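Local coordinates for protein reducing-end xylose-releasing exo-oligoxylanase Rex8A (Paenibacillus barcinonensis, PDB 6SUD) that cleaves xylooligosaccharides as an exo-oligoxylanase, releasing xylose from their reducing ends during xylan breakdown, at residues A[98-103]-A[154-159]; A[164-169]-A[211-216]; A[266-271]-A[363-368]; A[271-276]-A[288-293]. The protein carries 1 engineered substitution. All blocks are in the same frame, centred on the assembly; numbering follows the deposited sequence.

Overall arrangement
Following the chain from the N terminus, contact 1 comes first: residues 98-103, at the end of helix 85-99 and just beyond, meet the start of helix 153-170 and close a loop of 50 residues. The same helix then serves contact 2, where 164-169 meets the approach to helix 215-232 and closes 41 residues; the two contacts follow in series and touch where Arg-158 packs on Asn-211. Much further on, contact 3 closes 91 residues and ties helix 268-280 to helix 359-373 near one of the two bound xyloses. Contact 4, closing only 11, is nested inside that loop, shares Ala-271 with contact 3, and joins helix 268-280 to helix 285-297. None of the loops cross.

Contact 1. Residues A[98-103]-A[154-159]; sequences YMQHTE and QAQARK
Gln-100 and Lys-159 reach toward each other as two extended chains that cross obliquely, Gln-100 NE2 coming 4.0 Å from Lys-159 CE. Both start with CG anti to the backbone N (chi1 -168° in Gln-100), which carries their polar ends toward the opposite segment, where the two waters sit. Gln-156 behaves differently: its chain folds at chi2, -65°, and brings the amide oxygen round to the region of its own backbone carbonyl. The two glutamine oxygens, Gln-100 OE1 and Gln-156 OE1, stay 4.3 Å apart, and no direct hydrogen bond spans the segments. Two waters do the joining. Water 1 accepts from Gln-100 NE2 at 2.9 Å and donates to both Gln-156 O and Gln-156 OE1. Water 2 accepts from Lys-159 NZ at 2.7 Å and gives its protons to Gln-100 OE1 and Gln-156 OE1. Direct protein bonds steady the amides: Gln-100 NE2 also reaches Asp-108 O, while Gln-156 NE2 bonds to Asp-152 OD1. Chemically, this is a water-mediated contact between the loop that follows helix 85-99 and helix 153-170; water 2 links Lys-159 NZ, itself in a long, weak ion pair with Asp-108, to both amide oxygens, so the lysine charge probably polarises it.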
loop_
_atom_site.group_PDB
_atom_site.type_symbol
_atom_site.label_atom_id
_atom_site.label_comp_id
_atom_site.label_asym_id
_atom_site.label_seq_id
_atom_site.Cartn_x
_atom_site.Cartn_y
_atom_site.Cartn_z
ATOM N N TYR A 98 -9.016 -16.737 -9.758
ATOM C CA TYR A 98 -8.506 -16.318 -11.092
ATOM C C TYR A 98 -7.001 -16.026 -11.100
ATOM O O TYR A 98 -6.372 -16.249 -12.151
ATOM C CB TYR A 98 -9.293 -15.115 -11.605
ATOM C CG TYR A 98 -10.741 -15.415 -11.885
ATOM C CD1 TYR A 98 -11.112 -16.471 -12.704
ATOM C CD2 TYR A 98 -11.742 -14.625 -11.342
ATOM C CE1 TYR A 98 -12.444 -16.736 -12.974
ATOM C CE2 TYR A 98 -13.075 -14.875 -11.605
ATOM C CZ TYR A 98 -13.427 -15.931 -12.425
ATOM O OH TYR A 98 -14.750 -16.170 -12.665
ATOM N N MET A 99 -6.436 -15.541 -9.993
ATOM C CA MET A 99 -5.099 -14.889 -10.025
ATOM C C MET A 99 -4.015 -15.771 -9.399
ATOM O O MET A 99 -2.883 -15.730 -9.930
ATOM C CB MET A 99 -5.155 -13.525 -9.341
ATOM C CG MET A 99 -6.146 -12.596 -10.031
ATOM S SD MET A 99 -6.226 -10.999 -9.222
ATOM C CE MET A 99 -5.049 -10.065 -10.199
ATOM N N GLN A 100 -4.315 -16.522 -8.335
ATOM C CA GLN A 100 -3.277 -17.293 -7.593
ATOM C C GLN A 100 -2.876 -18.516 -8.425
ATOM O O GLN A 100 -3.759 -19.281 -8.828
ATOM C CB GLN A 100 -3.740 -17.743 -6.206
ATOM C CG GLN A 100 -2.599 -18.263 -5.331
ATOM C CD GLN A 100 -3.022 -18.567 -3.915
ATOM O OE1 GLN A 100 -4.133 -19.047 -3.665
ATOM N NE2 GLN A 100 -2.128 -18.289 -2.975
ATOM N N HIS A 101 -1.574 -18.687 -8.641
ATOM C CA HIS A 101 -0.970 -19.840 -9.358
ATOM C C HIS A 101 -1.023 -21.101 -8.485
ATOM O O HIS A 101 -0.652 -21.024 -7.300
ATOM C CB HIS A 101 0.471 -19.517 -9.746
ATOM C CG HIS A 101 0.600 -18.460 -10.786
ATOM N ND1 HIS A 101 0.275 -18.685 -12.113
ATOM C CD2 HIS A 101 1.044 -17.186 -10.712
ATOM C CE1 HIS A 101 0.510 -17.591 -12.810
ATOM N NE2 HIS A 101 0.983 -16.653 -11.975
ATOM N N THR A 102 -1.417 -22.238 -9.065
ATOM C CA THR A 102 -1.502 -23.534 -8.339
ATOM C C THR A 102 -0.253 -24.384 -8.603
ATOM O O THR A 102 -0.036 -25.340 -7.831
ATOM C CB THR A 102 -2.787 -24.294 -8.689
ATOM O OG1 THR A 102 -2.794 -24.575 -10.087
ATOM C CG2 THR A 102 -4.034 -23.524 -8.321
ATOM N N GLU A 103 0.532 -24.055 -9.635
ATOM C CA GLU A 103 1.743 -24.830 -10.023
ATOM C C GLU A 103 2.782 -23.918 -10.680
ATOM O O GLU A 103 2.434 -22.788 -11.076
ATOM C CB GLU A 103 1.373 -25.985 -10.962
ATOM C CG GLU A 103 1.038 -25.570 -12.384
ATOM C CD GLU A 103 -0.369 -25.056 -12.636
ATOM O OE1 GLU A 103 -1.080 -24.775 -11.652
ATOM O OE2 GLU A 103 -0.749 -24.929 -13.821
ATOM N N GLN A 154 -5.957 -17.192 7.944
ATOM C CA GLN A 154 -4.600 -17.266 8.559
ATOM C C GLN A 154 -3.731 -18.223 7.740
ATOM O O GLN A 154 -2.595 -17.840 7.411
ATOM C CB GLN A 154 -4.634 -17.716 10.022
ATOM C CG GLN A 154 -3.291 -17.575 10.722
ATOM C CD GLN A 154 -3.294 -18.213 12.092
ATOM O OE1 GLN A 154 -3.376 -17.537 13.112
ATOM N NE2 GLN A 154 -3.222 -19.533 12.127
ATOM N N ALA A 155 -4.232 -19.418 7.413
ATOM C CA ALA A 155 -3.448 -20.430 6.657
ATOM C C ALA A 155 -3.173 -19.916 5.235
ATOM O O ALA A 155 -2.072 -20.185 4.693
ATOM C CB ALA A 155 -4.154 -21.760 6.654
ATOM N N GLN A 156 -4.122 -19.181 4.650
ATOM C CA GLN A 156 -3.965 -18.557 3.309
ATOM C C GLN A 156 -2.838 -17.521 3.366
ATOM O O GLN A 156 -1.979 -17.555 2.492
ATOM C CB GLN A 156 -5.279 -17.937 2.819
ATOM C CG GLN A 156 -6.389 -18.954 2.523
ATOM C CD GLN A 156 -6.083 -19.899 1.384
ATOM O OE1 GLN A 156 -5.312 -19.594 0.472
ATOM N NE2 GLN A 156 -6.707 -21.069 1.417
ATOM N N ALA A 157 -2.812 -16.653 4.378
ATOM C CA ALA A 157 -1.744 -15.643 4.571
ATOM C C ALA A 157 -0.380 -16.328 4.658
ATOM O O ALA A 157 0.574 -15.847 3.993
ATOM C CB ALA A 157 -1.986 -14.831 5.818
ATOM N N ARG A 158 -0.289 -17.376 5.480
ATOM C CA ARG A 158 0.978 -18.096 5.791
ATOM C C ARG A 158 1.508 -18.783 4.537
ATOM O O ARG A 158 2.733 -18.808 4.353
ATOM C CB ARG A 158 0.765 -19.107 6.917
ATOM C CG ARG A 158 0.718 -18.438 8.279
ATOM C CD ARG A 158 0.271 -19.356 9.393
ATOM N NE ARG A 158 0.499 -18.732 10.687
ATOM C CZ ARG A 158 0.203 -19.287 11.854
ATOM N NH1 ARG A 158 -0.344 -20.496 11.890
ATOM N NH2 ARG A 158 0.452 -18.632 12.975
ATOM N N LYS A 159 0.601 -19.314 3.724
ATOM C CA LYS A 159 0.905 -19.927 2.407
ATOM C C LYS A 159 1.552 -18.900 1.466
ATOM O O LYS A 159 2.552 -19.239 0.813
ATOM C CB LYS A 159 -0.396 -20.455 1.809
ATOM C CG LYS A 159 -0.290 -21.119 0.455
ATOM C CD LYS A 159 -1.636 -21.647 0.010
ATOM C CE LYS A 159 -1.669 -22.008 -1.454
ATOM N NZ LYS A 159 -2.838 -22.863 -1.751
HETATM O O HOH W 1 -2.864 -18.363 -0.127
HETATM O O HOH W 2 -4.720 -20.930 -1.810
#

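Contact 2. Residues A[164-169]-A[211-216]; sequences CLHQGE and NEQDRT
His-166 meets Asp-214 in a His-carboxylate hydrogen bond that joins helix 153-170 to the turn leading into helix 215-232, within the six-hairpin glycosidase fold. The imidazole stands beside the backbone N, with CG anti to the carbonyl carbon (chi1 -60°), and Asp-214 adopts a similar first torsion from the facing side. The two side chains come from opposite directions, and His-166 NE2 donates to Asp-214 OD1 over 2.8 Å. The oxygen sits in the ring plane and is met on its syn side, with ring and carboxylate only 26° apart. At the other nitrogen, His-166 ND1 donates to Glu-169 OE1 at 3.0 Å, a more bent bond with the oxygen tilted from the ring plane. Donation from both nitrogens between two acidic groups is consistent with a ring that is likely to favour its protonated form. With an alanine here, Asp-214 would probably lose the NE2 donor and Glu-169 the ND1 donor, leaving both carboxylates without this partner. Gln-213 comes in obliquely, its NE2 3.7 Å from His-166 NE2. Alongside the polar pair, Leu-165 packs on Phe-217 and Trp-218, and its CD1 lies 3.7 Å from Asp-214 CG.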
loop_
_atom_site.group_PDB
_atom_site.type_symbol
_atom_site.label_atom_id
_atom_site.label_comp_id
_atom_site.label_asym_id
_atom_site.label_seq_id
_atom_site.Cartn_x
_atom_site.Cartn_y
_atom_site.Cartn_z
ATOM N N CYS A 164 6.739 -16.489 -0.622
ATOM C CA CYS A 164 7.511 -15.220 -0.686
ATOM C C CYS A 164 8.967 -15.446 -0.265
ATOM O O CYS A 164 9.851 -14.807 -0.848
ATOM C CB CYS A 164 6.901 -14.159 0.213
ATOM S SG CYS A 164 5.382 -13.461 -0.483
ATOM N N LEU A 165 9.214 -16.291 0.737
ATOM C CA LEU A 165 10.591 -16.507 1.243
ATOM C C LEU A 165 11.221 -17.773 0.655
ATOM O O LEU A 165 12.459 -17.787 0.569
ATOM C CB LEU A 165 10.580 -16.569 2.770
ATOM C CG LEU A 165 10.076 -15.315 3.476
ATOM C CD1 LEU A 165 10.375 -15.406 4.965
ATOM C CD2 LEU A 165 10.688 -14.049 2.871
ATOM N N HIS A 166 10.428 -18.772 0.257
ATOM C CA HIS A 166 10.941 -20.144 -0.003
ATOM C C HIS A 166 10.651 -20.630 -1.424
ATOM O O HIS A 166 10.917 -21.821 -1.680
ATOM C CB HIS A 166 10.355 -21.111 1.026
ATOM C CG HIS A 166 10.709 -20.756 2.427
ATOM N ND1 HIS A 166 12.003 -20.849 2.903
ATOM C CD2 HIS A 166 9.951 -20.314 3.449
ATOM C CE1 HIS A 166 12.022 -20.480 4.175
ATOM N NE2 HIS A 166 10.775 -20.155 4.530
ATOM N N GLN A 167 10.143 -19.768 -2.311
ATOM C CA GLN A 167 9.841 -20.144 -3.719
ATOM C C GLN A 167 11.085 -20.769 -4.371
ATOM O O GLN A 167 10.894 -21.725 -5.142
ATOM C CB GLN A 167 9.337 -18.944 -4.524
ATOM C CG GLN A 167 8.797 -19.298 -5.897
ATOM C CD GLN A 167 7.476 -20.024 -5.846
ATOM O OE1 GLN A 167 7.422 -21.257 -5.774
ATOM N NE2 GLN A 167 6.391 -19.265 -5.901
ATOM N N GLY A 168 12.294 -20.267 -4.093
ATOM C CA GLY A 168 13.538 -20.770 -4.713
ATOM C C GLY A 168 13.826 -22.225 -4.370
ATOM O O GLY A 168 14.619 -22.856 -5.089
ATOM N N GLU A 169 13.218 -22.730 -3.296
ATOM C CA GLU A 169 13.444 -24.102 -2.774
ATOM C C GLU A 169 12.445 -25.057 -3.432
ATOM O O GLU A 169 12.801 -26.228 -3.612
ATOM C CB GLU A 169 13.385 -24.067 -1.244
ATOM C CG GLU A 169 14.523 -23.245 -0.650
ATOM C CD GLU A 169 14.347 -22.709 0.761
ATOM O OE1 GLU A 169 13.313 -23.011 1.366
ATOM O OE2 GLU A 169 15.251 -21.990 1.249
ATOM N N ASN A 211 4.406 -18.250 9.586
ATOM C CA ASN A 211 4.985 -19.556 9.991
ATOM C C ASN A 211 6.145 -19.312 10.968
ATOM O O ASN A 211 6.977 -18.422 10.708
ATOM C CB ASN A 211 5.432 -20.373 8.782
ATOM C CG ASN A 211 4.277 -20.996 8.029
ATOM O OD1 ASN A 211 3.173 -21.139 8.556
ATOM N ND2 ASN A 211 4.511 -21.336 6.776
ATOM N N GLU A 212 6.212 -20.106 12.038
ATOM C CA GLU A 212 7.181 -19.916 13.153
ATOM C C GLU A 212 8.615 -19.826 12.611
ATOM O O GLU A 212 9.355 -18.940 13.066
ATOM C CB GLU A 212 7.053 -21.049 14.173
ATOM C CG GLU A 212 5.773 -20.967 14.984
ATOM C CD GLU A 212 5.686 -21.959 16.129
ATOM O OE1 GLU A 212 5.815 -23.174 15.861
ATOM O OE2 GLU A 212 5.499 -21.512 17.290
ATOM N N GLN A 213 8.977 -20.687 11.655
ATOM C CA GLN A 213 10.367 -20.805 11.127
ATOM C C GLN A 213 10.805 -19.481 10.484
ATOM O O GLN A 213 12.015 -19.261 10.376
ATOM C CB GLN A 213 10.501 -21.959 10.125
ATOM C CG GLN A 213 9.685 -21.787 8.844
ATOM C CD GLN A 213 10.039 -22.747 7.732
ATOM O OE1 GLN A 213 11.008 -23.495 7.801
ATOM N NE2 GLN A 213 9.239 -22.728 6.677
ATOM N N ASP A 214 9.859 -18.634 10.070
ATOM C CA ASP A 214 10.161 -17.400 9.293
ATOM C C ASP A 214 10.125 -16.158 10.191
ATOM O O ASP A 214 10.467 -15.072 9.696
ATOM C CB ASP A 214 9.207 -17.273 8.105
ATOM C CG ASP A 214 9.408 -18.326 7.027
ATOM O OD1 ASP A 214 10.506 -18.912 6.978
ATOM O OD2 ASP A 214 8.470 -18.553 6.249
ATOM N N ARG A 215 9.744 -16.278 11.461
ATOM C CA ARG A 215 9.467 -15.071 12.288
ATOM C C ARG A 215 10.739 -14.240 12.490
ATOM O O ARG A 215 10.630 -12.998 12.426
ATOM C CB ARG A 215 8.755 -15.464 13.581
ATOM C CG ARG A 215 7.309 -15.851 13.319
ATOM C CD ARG A 215 6.502 -16.164 14.549
ATOM N NE ARG A 215 5.238 -16.753 14.155
ATOM C CZ ARG A 215 4.397 -17.359 14.981
ATOM N NH1 ARG A 215 4.672 -17.431 16.270
ATOM N NH2 ARG A 215 3.270 -17.870 14.518
ATOM N N THR A 216 11.901 -14.873 12.691
ATOM C CA THR A 216 13.199 -14.161 12.837
ATOM C C THR A 216 13.479 -13.336 11.578
ATOM O O THR A 216 13.832 -12.151 11.724
ATOM C CB THR A 216 14.357 -15.117 13.140
ATOM O OG1 THR A 216 14.121 -15.629 14.452
ATOM C CG2 THR A 216 15.708 -14.438 13.094
#

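Contact 3. Residues A[266-271]-A[363-368]; sequences AYRVAA and NCLYFF. With XYP (beta-D-xylopyranose), chain K.
The backbones of 266-271, on helix 268-280, and of helix segment 363-368 come closest at Arg-268 and Leu-365, their CA atoms 7.7 Å apart. Leu-365 fills that gap with its two methyls, each turned to a different neighbour. CD2 meets Tyr-267 CB at 4.3 Å, a purely apolar touch, and CD1 lies 4.3 Å from Arg-268 CG, against the aliphatic part of the arginine. Beyond that part the arginine leaves the helix interface: CG is anti to the carbonyl carbon, and a bend at chi3, -72°, turns the guanidinium toward one of the two bound xyloses. Hydroxyl O3 of this xylose lies at the edge of the guanidinium, in its plane, between the two terminal nitrogens. Arg-268 NH1 donates to O3 over 3.3 Å, and Arg-268 NH2 adds a weak bond. The same group is held in its rotation by further bonds, NH1 to Tyr-74 OH and NE to Asp-265 O. This sugar is also hydrogen-bonded to Asp-128, Asp-265 and Glu-70, the last two the inferred proton acceptor and proton donor. Arg-268 thus runs from the packing against Leu-365 into the xylose-binding active site of this family 8 glycoside hydrolase.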
loop_
_atom_site.group_PDB
_atom_site.type_symbol
_atom_site.label_atom_id
_atom_site.label_comp_id
_atom_site.label_asym_id
_atom_site.label_seq_id
_atom_site.Cartn_x
_atom_site.Cartn_y
_atom_site.Cartn_z
ATOM N N ALA A 266 6.195 6.059 -6.118
ATOM C CA ALA A 266 6.979 6.652 -5.008
ATOM C C ALA A 266 6.087 7.474 -4.072
ATOM O O ALA A 266 6.533 7.756 -2.943
ATOM C CB ALA A 266 8.128 7.472 -5.538
ATOM N N TYR A 267 4.877 7.856 -4.486
ATOM C CA TYR A 267 3.961 8.635 -3.613
ATOM C C TYR A 267 3.702 7.883 -2.310
ATOM O O TYR A 267 3.598 8.533 -1.242
ATOM C CB TYR A 267 2.619 8.894 -4.299
ATOM C CG TYR A 267 2.710 9.651 -5.590
ATOM C CD1 TYR A 267 3.886 10.273 -5.979
ATOM C CD2 TYR A 267 1.591 9.806 -6.389
ATOM C CE1 TYR A 267 3.967 10.989 -7.159
ATOM C CE2 TYR A 267 1.657 10.514 -7.575
ATOM C CZ TYR A 267 2.847 11.096 -7.964
ATOM O OH TYR A 267 2.898 11.809 -9.127
ATOM N N ARG A 268 3.654 6.550 -2.380
ATOM C CA ARG A 268 3.230 5.696 -1.239
ATOM C C ARG A 268 4.319 5.681 -0.163
ATOM O O ARG A 268 3.971 5.409 0.983
ATOM C CB ARG A 268 2.872 4.293 -1.725
ATOM C CG ARG A 268 1.739 4.300 -2.745
ATOM C CD ARG A 268 1.598 2.921 -3.349
ATOM N NE ARG A 268 2.688 2.577 -4.271
ATOM C CZ ARG A 268 2.654 1.540 -5.112
ATOM N NH1 ARG A 268 1.626 0.715 -5.097
ATOM N NH2 ARG A 268 3.648 1.308 -5.948
ATOM N N VAL A 269 5.574 6.021 -0.482
ATOM C CA VAL A 269 6.644 6.007 0.544
ATOM C C VAL A 269 6.251 6.895 1.730
ATOM O O VAL A 269 6.451 6.440 2.873
ATOM C CB VAL A 269 8.012 6.460 0.018
ATOM C CG1 VAL A 269 8.970 6.569 1.185
ATOM C CG2 VAL A 269 8.515 5.538 -1.079
ATOM N N ALA A 270 5.774 8.116 1.478
ATOM C CA ALA A 270 5.466 9.097 2.547
ATOM C C ALA A 270 4.361 8.522 3.424
ATOM O O ALA A 270 4.406 8.748 4.643
ATOM C CB ALA A 270 5.025 10.427 1.991
ATOM N N ALA A 271 3.411 7.831 2.807
ATOM C CA ALA A 271 2.253 7.206 3.482
ATOM C C ALA A 271 2.747 6.050 4.361
ATOM O O ALA A 271 2.315 5.953 5.495
ATOM C CB ALA A 271 1.252 6.715 2.469
ATOM N N ASN A 363 -7.860 7.284 -5.968
ATOM C CA ASN A 363 -8.963 6.978 -5.020
ATOM C C ASN A 363 -8.525 5.894 -4.025
ATOM O O ASN A 363 -8.987 5.939 -2.867
ATOM C CB ASN A 363 -10.230 6.609 -5.785
ATOM C CG ASN A 363 -10.888 7.836 -6.381
ATOM O OD1 ASN A 363 -10.398 8.951 -6.204
ATOM N ND2 ASN A 363 -12.008 7.650 -7.057
ATOM N N CYS A 364 -7.659 4.968 -4.430
ATOM C CA CYS A 364 -7.079 3.969 -3.487
ATOM C C CYS A 364 -6.265 4.712 -2.415
ATOM O O CYS A 364 -6.547 4.529 -1.202
ATOM C CB CYS A 364 -6.243 2.921 -4.213
ATOM S SG CYS A 364 -7.235 1.781 -5.222
ATOM N N LEU A 365 -5.324 5.560 -2.844
ATOM C CA LEU A 365 -4.429 6.315 -1.926
ATOM C C LEU A 365 -5.282 7.254 -1.058
ATOM O O LEU A 365 -5.014 7.325 0.164
ATOM C CB LEU A 365 -3.402 7.108 -2.740
ATOM C CG LEU A 365 -2.117 6.374 -3.126
ATOM C CD1 LEU A 365 -2.388 4.963 -3.614
ATOM C CD2 LEU A 365 -1.349 7.166 -4.164
ATOM N N TYR A 366 -6.269 7.921 -1.661
ATOM C CA TYR A 366 -7.267 8.783 -0.965
ATOM C C TYR A 366 -7.894 8.004 0.196
ATOM O O TYR A 366 -7.865 8.484 1.352
ATOM C CB TYR A 366 -8.352 9.259 -1.937
ATOM C CG TYR A 366 -9.362 10.253 -1.408
ATOM C CD1 TYR A 366 -10.460 9.850 -0.664
ATOM C CD2 TYR A 366 -9.241 11.602 -1.688
ATOM C CE1 TYR A 366 -11.401 10.755 -0.198
ATOM C CE2 TYR A 366 -10.171 12.522 -1.236
ATOM C CZ TYR A 366 -11.259 12.100 -0.491
ATOM O OH TYR A 366 -12.187 13.000 -0.050
ATOM N N PHE A 367 -8.440 6.825 -0.073
ATOM C CA PHE A 367 -9.168 6.057 0.968
ATOM C C PHE A 367 -8.242 5.692 2.128
ATOM O O PHE A 367 -8.652 5.813 3.303
ATOM C CB PHE A 367 -9.840 4.808 0.409
ATOM C CG PHE A 367 -10.736 4.195 1.447
ATOM C CD1 PHE A 367 -11.992 4.712 1.684
ATOM C CD2 PHE A 367 -10.289 3.168 2.252
ATOM C CE1 PHE A 367 -12.805 4.192 2.677
ATOM C CE2 PHE A 367 -11.115 2.625 3.224
ATOM C CZ PHE A 367 -12.370 3.140 3.433
ATOM N N PHE A 368 -7.020 5.247 1.835
ATOM C CA PHE A 368 -6.059 4.871 2.899
ATOM C C PHE A 368 -5.738 6.094 3.750
ATOM O O PHE A 368 -5.641 5.952 4.987
ATOM C CB PHE A 368 -4.796 4.243 2.333
ATOM C CG PHE A 368 -5.013 2.872 1.743
ATOM C CD1 PHE A 368 -5.586 1.846 2.486
ATOM C CD2 PHE A 368 -4.582 2.594 0.459
ATOM C CE1 PHE A 368 -5.750 0.581 1.941
ATOM C CE2 PHE A 368 -4.724 1.323 -0.075
ATOM C CZ PHE A 368 -5.325 0.328 0.660
HETATM O O1 XYP K . 1.504 -0.793 -12.383
HETATM C C1 XYP K . 1.836 -1.666 -11.280
HETATM C C2 XYP K . 2.202 -0.921 -9.993
HETATM C C3 XYP K . 2.663 -1.874 -8.897
HETATM C C4 XYP K . 1.970 -3.220 -9.072
HETATM C C5 XYP K . 0.599 -2.998 -9.701
HETATM O O2 XYP K . 3.191 0.088 -10.232
HETATM O O3 XYP K . 2.381 -1.252 -7.633
HETATM O O4 XYP K . 2.763 -4.048 -9.927
HETATM O O5 XYP K . 0.691 -2.481 -11.028
#

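Contact 4. Residues A[271-276]-A[288-293]; sequences ANVALD and QQSNRI
This is a sparse, buried helix-to-helix packing contact between helix 268-280 and helix 285-297, neighbours in the chain, away from the xylose pocket. One residue of the first helix does most of the touching: Val-273 points at the second helix and its CG2 methyl meets two side chains there. The valine torsion explains the choice of methyl. With chi1 at -60°, CG1 is anti to the carbonyl carbon, and CG2 takes the place between the backbone N and the carbonyl carbon, directed across the gap. There CG2 lies 4.3 Å from Ser-290 OG and 4.4 Å from Gln-289 CG, so it sits against both without a polar bond. Helices 268-280 and 285-297, joined by a short connection, run roughly antiparallel here as a helical hairpin, the element from which six-hairpin glycosidases are built. The polar ends of the two partners are bonded away from the valine: Ser-290 OG is hydrogen-bonded to Gln-286 O, one turn back in its own helix, and Gln-289 NE2 reaches Gly-238 O in a loop. Gln-289 gets there by turning at chi2, 62°, after a CG anti to its backbone nitrogen, which leaves its CG methylene facing the valine. Further along the hairpin, Asp-276 OD2 takes a hydrogen bond from Gln-286 NE2 and forms a salt bridge with Arg-226.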
loop_
_atom_site.group_PDB
_atom_site.type_symbol
_atom_site.label_atom_id
_atom_site.label_comp_id
_atom_site.label_asym_id
_atom_site.label_seq_id
_atom_site.Cartn_x
_atom_site.Cartn_y
_atom_site.Cartn_z
ATOM N N ALA A 271 3.411 7.831 2.807
ATOM C CA ALA A 271 2.253 7.206 3.482
ATOM C C ALA A 271 2.747 6.050 4.361
ATOM O O ALA A 271 2.315 5.953 5.495
ATOM C CB ALA A 271 1.252 6.715 2.469
ATOM N N ASN A 272 3.627 5.213 3.821
ATOM C CA ASN A 272 4.129 3.963 4.452
ATOM C C ASN A 272 4.980 4.286 5.681
ATOM O O ASN A 272 4.827 3.624 6.734
ATOM C CB ASN A 272 4.959 3.157 3.456
ATOM C CG ASN A 272 4.138 2.497 2.370
ATOM O OD1 ASN A 272 2.925 2.305 2.521
ATOM N ND2 ASN A 272 4.799 2.153 1.272
ATOM N N VAL A 273 5.890 5.240 5.529
ATOM C CA VAL A 273 6.751 5.705 6.654
ATOM C C VAL A 273 5.874 6.309 7.759
ATOM O O VAL A 273 6.112 6.020 8.920
ATOM C CB VAL A 273 7.809 6.693 6.152
ATOM C CG1 VAL A 273 8.702 6.063 5.115
ATOM C CG2 VAL A 273 7.212 7.948 5.568
ATOM N N ALA A 274 4.876 7.125 7.409
ATOM C CA ALA A 274 3.942 7.746 8.380
ATOM C C ALA A 274 3.191 6.676 9.179
ATOM O O ALA A 274 3.026 6.862 10.384
ATOM C CB ALA A 274 2.962 8.624 7.668
ATOM N N LEU A 275 2.735 5.589 8.538
ATOM C CA LEU A 275 1.947 4.555 9.250
ATOM C C LEU A 275 2.882 3.752 10.169
ATOM O O LEU A 275 2.458 3.447 11.293
ATOM C CB LEU A 275 1.185 3.681 8.250
ATOM C CG LEU A 275 0.101 2.779 8.844
ATOM C CD1 LEU A 275 -0.969 3.565 9.590
ATOM C CD2 LEU A 275 -0.529 1.941 7.746
ATOM N N ASP A 276 4.119 3.467 9.746
ATOM C CA ASP A 276 5.112 2.744 10.594
ATOM C C ASP A 276 5.383 3.557 11.867
ATOM O O ASP A 276 5.540 2.955 12.963
ATOM C CB ASP A 276 6.434 2.514 9.863
ATOM C CG ASP A 276 7.396 1.654 10.665
ATOM O OD1 ASP A 276 6.970 0.584 11.124
ATOM O OD2 ASP A 276 8.562 2.083 10.849
ATOM N N GLN A 288 11.318 13.528 10.508
ATOM C CA GLN A 288 12.053 14.505 9.665
ATOM C C GLN A 288 11.734 14.242 8.187
ATOM O O GLN A 288 11.464 15.220 7.484
ATOM C CB GLN A 288 13.541 14.510 10.034
ATOM C CG GLN A 288 13.801 14.879 11.498
ATOM C CD GLN A 288 13.076 16.109 11.994
ATOM O OE1 GLN A 288 12.834 17.063 11.246
ATOM N NE2 GLN A 288 12.693 16.106 13.259
ATOM N N GLN A 289 11.713 12.979 7.748
ATOM C CA GLN A 289 11.338 12.575 6.372
ATOM C C GLN A 289 9.944 13.124 6.059
ATOM O O GLN A 289 9.771 13.722 5.004
ATOM C CB GLN A 289 11.364 11.055 6.200
ATOM C CG GLN A 289 10.643 10.561 4.954
ATOM C CD GLN A 289 11.232 11.068 3.666
ATOM O OE1 GLN A 289 12.390 11.477 3.604
ATOM N NE2 GLN A 289 10.418 11.059 2.619
ATOM N N SER A 290 8.979 12.925 6.958
ATOM C CA SER A 290 7.600 13.445 6.785
ATOM C C SER A 290 7.613 14.983 6.683
ATOM O O SER A 290 6.950 15.510 5.788
ATOM C CB SER A 290 6.704 12.926 7.871
ATOM O OG SER A 290 6.725 11.502 7.878
ATOM N N ASN A 291 8.316 15.684 7.565
ATOM C CA ASN A 291 8.434 17.172 7.527
ATOM C C ASN A 291 9.002 17.630 6.167
ATOM O O ASN A 291 8.544 18.668 5.645
ATOM C CB ASN A 291 9.302 17.696 8.677
ATOM C CG ASN A 291 8.678 17.504 10.046
ATOM O OD1 ASN A 291 7.473 17.332 10.172
ATOM N ND2 ASN A 291 9.483 17.543 11.091
ATOM N N ARG A 292 10.009 16.921 5.646
ATOM C CA ARG A 292 10.751 17.312 4.418
ATOM C C ARG A 292 9.833 17.232 3.216
ATOM O O ARG A 292 9.747 18.238 2.476
ATOM C CB ARG A 292 11.954 16.414 4.127
ATOM C CG ARG A 292 13.118 16.706 5.042
ATOM C CD ARG A 292 14.432 16.078 4.650
ATOM N NE ARG A 292 15.316 16.311 5.794
ATOM C CZ ARG A 292 15.874 15.380 6.566
ATOM N NH1 ARG A 292 15.698 14.090 6.323
ATOM N NH2 ARG A 292 16.649 15.745 7.572
ATOM N N ILE A 293 9.167 16.094 3.035
ATOM C CA ILE A 293 8.300 15.950 1.832
ATOM C C ILE A 293 7.154 16.958 1.937
ATOM O O ILE A 293 6.832 17.544 0.904
ATOM C CB ILE A 293 7.847 14.501 1.580
ATOM C CG1 ILE A 293 7.492 14.326 0.102
ATOM C CG2 ILE A 293 6.737 14.080 2.526
ATOM C CD1 ILE A 293 7.093 12.920 -0.297
#